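Local coordinates for protein importin subunit beta-1 (Saccharomyces cerevisiae, PDB 5OWU) that carries proteins into the nucleus together with importin alpha, the subunit that recognises the classical nuclear localization signal of the cargo, at residues Ala318-Leu330 / Leu355-Pro369. Sequence-based numbering, arbitrary orientation. Where two conformers were deposited one is given.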
loop_
_atom_site.group_PDB
_atom_site.type_symbol
_atom_site.label_atom_id
_atom_site.label_comp_id
_atom_site.label_asym_id
_atom_site.label_seq_id
_atom_site.Cartn_x
_atom_site.Cartn_y
_atom_site.Cartn_z
ATOM N N ALA A 318 -19.009 -8.006 -15.537
ATOM C CA ALA A 318 -18.138 -7.444 -16.561
ATOM C C ALA A 318 -18.174 -8.291 -17.826
ATOM O O ALA A 318 -18.376 -7.772 -18.929
ATOM C CB ALA A 318 -16.710 -7.328 -16.028
ATOM N N LEU A 319 -17.997 -9.606 -17.676
ATOM C CA LEU A 319 -17.983 -10.496 -18.833
ATOM C C LEU A 319 -19.230 -10.304 -19.689
ATOM O O LEU A 319 -19.139 -10.089 -20.901
ATOM C CB LEU A 319 -17.867 -11.946 -18.363
ATOM C CG LEU A 319 -17.705 -13.003 -19.456
ATOM C CD1 LEU A 319 -16.385 -12.824 -20.164
ATOM C CD2 LEU A 319 -17.807 -14.405 -18.882
ATOM N N SER A 320 -20.408 -10.346 -19.060
ATOM C CA SER A 320 -21.664 -10.241 -19.796
ATOM C C SER A 320 -21.819 -8.890 -20.479
ATOM O O SER A 320 -22.501 -8.793 -21.503
ATOM C CB SER A 320 -22.841 -10.460 -18.848
ATOM O OG SER A 320 -22.733 -11.693 -18.155
ATOM N N SER A 321 -21.225 -7.837 -19.922
ATOM C CA SER A 321 -21.462 -6.472 -20.378
ATOM C C SER A 321 -20.412 -5.960 -21.358
ATOM O O SER A 321 -20.532 -4.822 -21.825
ATOM C CB SER A 321 -21.512 -5.531 -19.174
ATOM O OG SER A 321 -22.395 -6.016 -18.181
ATOM N N ILE A 322 -19.387 -6.760 -21.668
ATOM C CA ILE A 322 -18.269 -6.284 -22.489
ATOM C C ILE A 322 -18.769 -5.649 -23.776
ATOM O O ILE A 322 -18.326 -4.558 -24.163
ATOM C CB ILE A 322 -17.297 -7.438 -22.787
ATOM C CG1 ILE A 322 -16.503 -7.789 -21.537
ATOM C CG2 ILE A 322 -16.340 -7.069 -23.915
ATOM C CD1 ILE A 322 -15.680 -9.035 -21.681
ATOM N N LYS A 323 -19.675 -6.347 -24.468
ATOM C CA LYS A 323 -20.221 -5.877 -25.735
ATOM C C LYS A 323 -20.681 -4.427 -25.644
ATOM O O LYS A 323 -20.488 -3.646 -26.582
ATOM C CB LYS A 323 -21.396 -6.774 -26.165
ATOM C CG LYS A 323 -21.028 -8.225 -26.532
ATOM C CD LYS A 323 -22.282 -9.109 -26.774
ATOM C CE LYS A 323 -21.946 -10.613 -26.868
ATOM N NZ LYS A 323 -23.145 -11.532 -26.822
ATOM N N ASP A 324 -21.321 -4.057 -24.536
ATOM C CA ASP A 324 -21.913 -2.732 -24.385
ATOM C C ASP A 324 -21.035 -1.729 -23.642
ATOM O O ASP A 324 -21.135 -0.527 -23.911
ATOM C CB ASP A 324 -23.256 -2.858 -23.658
ATOM C CG ASP A 324 -24.088 -4.017 -24.178
ATOM O OD1 ASP A 324 -24.071 -4.248 -25.403
ATOM O OD2 ASP A 324 -24.736 -4.715 -23.374
ATOM N N VAL A 325 -20.178 -2.182 -22.723
ATOM C CA VAL A 325 -19.362 -1.265 -21.928
ATOM C C VAL A 325 -18.093 -0.874 -22.677
ATOM O O VAL A 325 -17.714 0.303 -22.715
ATOM C CB VAL A 325 -19.015 -1.895 -20.565
ATOM C CG1 VAL A 325 -18.017 -1.031 -19.824
ATOM C CG2 VAL A 325 -20.266 -2.084 -19.723
ATOM N N VAL A 326 -17.401 -1.858 -23.260
ATOM C CA VAL A 326 -16.035 -1.614 -23.741
ATOM C C VAL A 326 -15.990 -0.575 -24.852
ATOM O O VAL A 326 -15.055 0.246 -24.867
ATOM C CB VAL A 326 -15.369 -2.941 -24.121
ATOM C CG1 VAL A 326 -14.031 -2.715 -24.837
ATOM C CG2 VAL A 326 -15.149 -3.759 -22.867
ATOM N N PRO A 327 -16.919 -0.546 -25.811
ATOM C CA PRO A 327 -16.860 0.520 -26.829
ATOM C C PRO A 327 -16.892 1.923 -26.240
ATOM O O PRO A 327 -16.204 2.828 -26.740
ATOM C CB PRO A 327 -18.090 0.230 -27.700
ATOM C CG PRO A 327 -18.308 -1.247 -27.552
ATOM C CD PRO A 327 -17.926 -1.574 -26.139
ATOM N N ASN A 328 -17.653 2.127 -25.165
ATOM C CA ASN A 328 -17.694 3.442 -24.531
ATOM C C ASN A 328 -16.366 3.788 -23.849
ATOM O O ASN A 328 -15.896 4.934 -23.939
ATOM C CB ASN A 328 -18.858 3.490 -23.544
ATOM C CG ASN A 328 -20.209 3.338 -24.233
ATOM O OD1 ASN A 328 -20.344 3.615 -25.429
ATOM N ND2 ASN A 328 -21.210 2.897 -23.485
ATOM N N LEU A 329 -15.743 2.820 -23.163
ATOM C CA LEU A 329 -14.408 3.043 -22.600
ATOM C C LEU A 329 -13.425 3.458 -23.688
ATOM O O LEU A 329 -12.728 4.490 -23.584
ATOM C CB LEU A 329 -13.902 1.770 -21.915
ATOM C CG LEU A 329 -14.450 1.324 -20.568
ATOM C CD1 LEU A 329 -13.836 -0.027 -20.204
ATOM C CD2 LEU A 329 -14.145 2.352 -19.494
ATOM N N LEU A 330 -13.352 2.644 -24.744
ATOM C CA LEU A 330 -12.464 2.941 -25.858
ATOM C C LEU A 330 -12.680 4.367 -26.342
ATOM O O LEU A 330 -11.720 5.121 -26.543
ATOM C CB LEU A 330 -12.690 1.926 -26.982
ATOM C CG LEU A 330 -12.248 0.509 -26.607
ATOM C CD1 LEU A 330 -12.783 -0.527 -27.593
ATOM C CD2 LEU A 330 -10.727 0.428 -26.532
ATOM N N LEU A 355 -10.023 -0.521 -18.756
ATOM C CA LEU A 355 -9.856 -1.474 -19.845
ATOM C C LEU A 355 -8.904 -2.597 -19.451
ATOM O O LEU A 355 -9.156 -3.772 -19.756
ATOM C CB LEU A 355 -9.351 -0.746 -21.091
ATOM C CG LEU A 355 -9.175 -1.573 -22.359
ATOM C CD1 LEU A 355 -10.502 -2.212 -22.784
ATOM C CD2 LEU A 355 -8.615 -0.685 -23.468
ATOM N N GLN A 356 -7.810 -2.261 -18.761
ATOM C CA GLN A 356 -6.888 -3.311 -18.335
ATOM C C GLN A 356 -7.542 -4.247 -17.325
ATOM O O GLN A 356 -7.301 -5.464 -17.352
ATOM C CB GLN A 356 -5.615 -2.690 -17.767
ATOM C CG GLN A 356 -4.891 -1.837 -18.792
ATOM C CD GLN A 356 -3.659 -1.156 -18.230
ATOM O OE1 GLN A 356 -3.038 -1.648 -17.287
ATOM N NE2 GLN A 356 -3.299 -0.011 -18.811
ATOM N N LEU A 357 -8.369 -3.707 -16.425
ATOM C CA LEU A 357 -9.107 -4.573 -15.507
ATOM C C LEU A 357 -10.056 -5.506 -16.258
ATOM O O LEU A 357 -10.177 -6.694 -15.925
ATOM C CB LEU A 357 -9.884 -3.727 -14.497
ATOM C CG LEU A 357 -9.032 -2.965 -13.476
ATOM C CD1 LEU A 357 -9.888 -2.004 -12.667
ATOM C CD2 LEU A 357 -8.310 -3.930 -12.553
ATOM N N PHE A 358 -10.763 -4.983 -17.258
ATOM C CA PHE A 358 -11.628 -5.835 -18.069
ATOM C C PHE A 358 -10.831 -6.965 -18.701
ATOM O O PHE A 358 -11.265 -8.120 -18.697
ATOM C CB PHE A 358 -12.329 -5.008 -19.146
ATOM C CG PHE A 358 -13.728 -4.602 -18.781
ATOM C CD1 PHE A 358 -14.798 -5.452 -19.044
ATOM C CD2 PHE A 358 -13.975 -3.381 -18.173
ATOM C CE1 PHE A 358 -16.090 -5.093 -18.710
ATOM C CE2 PHE A 358 -15.269 -3.010 -17.833
ATOM C CZ PHE A 358 -16.329 -3.867 -18.103
ATOM N N ALA A 359 -9.655 -6.651 -19.252
ATOM C CA ALA A 359 -8.871 -7.679 -19.931
ATOM C C ALA A 359 -8.378 -8.738 -18.954
ATOM O O ALA A 359 -8.387 -9.932 -19.276
ATOM C CB ALA A 359 -7.693 -7.046 -20.668
ATOM N N GLN A 360 -7.930 -8.326 -17.765
ATOM C CA GLN A 360 -7.488 -9.296 -16.765
ATOM C C GLN A 360 -8.649 -10.161 -16.292
ATOM O O GLN A 360 -8.489 -11.366 -16.069
ATOM C CB GLN A 360 -6.845 -8.568 -15.579
ATOM C CG GLN A 360 -5.532 -7.891 -15.921
ATOM C CD GLN A 360 -5.053 -6.948 -14.834
ATOM O OE1 GLN A 360 -5.839 -6.208 -14.243
ATOM N NE2 GLN A 360 -3.752 -6.968 -14.568
ATOM N N ASN A 361 -9.827 -9.563 -16.142
ATOM C CA ASN A 361 -10.973 -10.275 -15.593
ATOM C C ASN A 361 -11.622 -11.192 -16.622
ATOM O O ASN A 361 -12.154 -12.246 -16.257
ATOM C CB ASN A 361 -11.986 -9.255 -15.072
ATOM C CG ASN A 361 -13.180 -9.893 -14.392
ATOM O OD1 ASN A 361 -13.128 -11.036 -13.947
ATOM N ND2 ASN A 361 -14.264 -9.136 -14.295
ATOM N N CYS A 362 -11.562 -10.827 -17.901
ATOM C CA CYS A 362 -12.393 -11.443 -18.928
ATOM C C CYS A 362 -11.607 -12.084 -20.064
ATOM O O CYS A 362 -12.221 -12.679 -20.955
ATOM C CB CYS A 362 -13.355 -10.399 -19.513
ATOM S SG CYS A 362 -14.401 -9.625 -18.261
ATOM N N GLY A 363 -10.285 -11.958 -20.080
ATOM C CA GLY A 363 -9.485 -12.710 -21.033
ATOM C C GLY A 363 -9.889 -12.463 -22.475
ATOM O O GLY A 363 -10.106 -11.323 -22.901
ATOM N N ASN A 364 -9.990 -13.556 -23.240
ATOM C CA ASN A 364 -10.245 -13.468 -24.676
ATOM C C ASN A 364 -11.514 -12.689 -25.014
ATOM O O ASN A 364 -11.640 -12.193 -26.136
ATOM C CB ASN A 364 -10.346 -14.877 -25.278
ATOM C CG ASN A 364 -9.027 -15.624 -25.254
ATOM O OD1 ASN A 364 -7.972 -15.041 -25.005
ATOM N ND2 ASN A 364 -9.081 -16.929 -25.521
ATOM N N HIS A 365 -12.466 -12.566 -24.093
ATOM C CA HIS A 365 -13.690 -11.850 -24.435
ATOM C C HIS A 365 -13.445 -10.369 -24.712
ATOM O O HIS A 365 -14.309 -9.719 -25.307
ATOM C CB HIS A 365 -14.729 -11.995 -23.321
ATOM C CG HIS A 365 -15.375 -13.341 -23.268
ATOM N ND1 HIS A 365 -14.770 -14.439 -22.692
ATOM C CD2 HIS A 365 -16.581 -13.767 -23.714
ATOM C CE1 HIS A 365 -15.574 -15.483 -22.789
ATOM N NE2 HIS A 365 -16.679 -15.102 -23.404
ATOM N N ILE A 366 -12.294 -9.820 -24.309
ATOM C CA ILE A 366 -12.026 -8.402 -24.551
ATOM C C ILE A 366 -11.549 -8.136 -25.976
ATOM O O ILE A 366 -11.587 -6.984 -26.430
ATOM C CB ILE A 366 -10.989 -7.860 -23.547
ATOM C CG1 ILE A 366 -11.005 -6.331 -23.490
ATOM C CG2 ILE A 366 -9.559 -8.306 -23.895
ATOM C CD1 ILE A 366 -12.270 -5.744 -22.953
ATOM N N LEU A 367 -11.124 -9.174 -26.700
ATOM C CA LEU A 367 -10.326 -8.982 -27.908
ATOM C C LEU A 367 -11.117 -8.298 -29.026
ATOM O O LEU A 367 -10.643 -7.326 -29.628
ATOM C CB LEU A 367 -9.785 -10.335 -28.383
ATOM C CG LEU A 367 -8.768 -11.058 -27.486
ATOM C CD1 LEU A 367 -8.626 -12.527 -27.879
ATOM C CD2 LEU A 367 -7.424 -10.385 -27.561
ATOM N N GLU A 368 -12.316 -8.791 -29.332
ATOM C CA GLU A 368 -13.012 -8.345 -30.542
ATOM C C GLU A 368 -13.263 -6.843 -30.555
ATOM O O GLU A 368 -12.858 -6.169 -31.518
ATOM C CB GLU A 368 -14.304 -9.151 -30.704
ATOM C CG GLU A 368 -15.039 -8.918 -32.028
ATOM C CD GLU A 368 -15.833 -7.617 -32.054
ATOM O OE1 GLU A 368 -15.824 -6.932 -33.101
ATOM O OE2 GLU A 368 -16.461 -7.276 -31.029
ATOM N N PRO A 369 -13.915 -6.251 -29.543
ATOM C CA PRO A 369 -14.139 -4.792 -29.604
ATOM C C PRO A 369 -12.851 -3.977 -29.576
ATOM O O PRO A 369 -12.743 -2.948 -30.266
ATOM C CB PRO A 369 -15.022 -4.523 -28.375
ATOM C CG PRO A 369 -14.785 -5.685 -27.456
ATOM C CD PRO A 369 -14.530 -6.858 -28.351
#
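F358 enters helix 318-330 as a knob into a hole made by A318, I322, V325 and V326. A318 is small enough to let the ring in: its CB lies 3.5 Å from F358 CE1, while its carbonyl O meets the ring edge in plane. V326 CG2 lies over one ring face, toward the rim, V325 CG1 comes within 3.7 Å of F358 CZ, and L329 CD1 reaches F358 CD2. Packing is tightest where I322 CD1 touches C362 CB and where V326 CG2 meets I366 CD1, both at 3.5 Å. Beta-branched V326 splits its methyls, CG1 turning to P369 CG. Were F358 replaced by alanine, A318 and V325 would probably lose the ring they pack against, and a gap would open between the helices. On the solvent side, chi1 of -174° swings CG of L319 away from the backbone N and carries CD1 over a face of exposed H365, 3.5 Å from the ring centroid, a CH-pi contact. N361 ND2 packs on A318 CB but gives its hydrogen bond to E297 OE1. Segments 318-330 and 355-362, both within HEAT repeat 8, cross at -136°. No hydrogen bond joins the two sides; shape and apolar burial hold them together, through P369 reaching repeat 9.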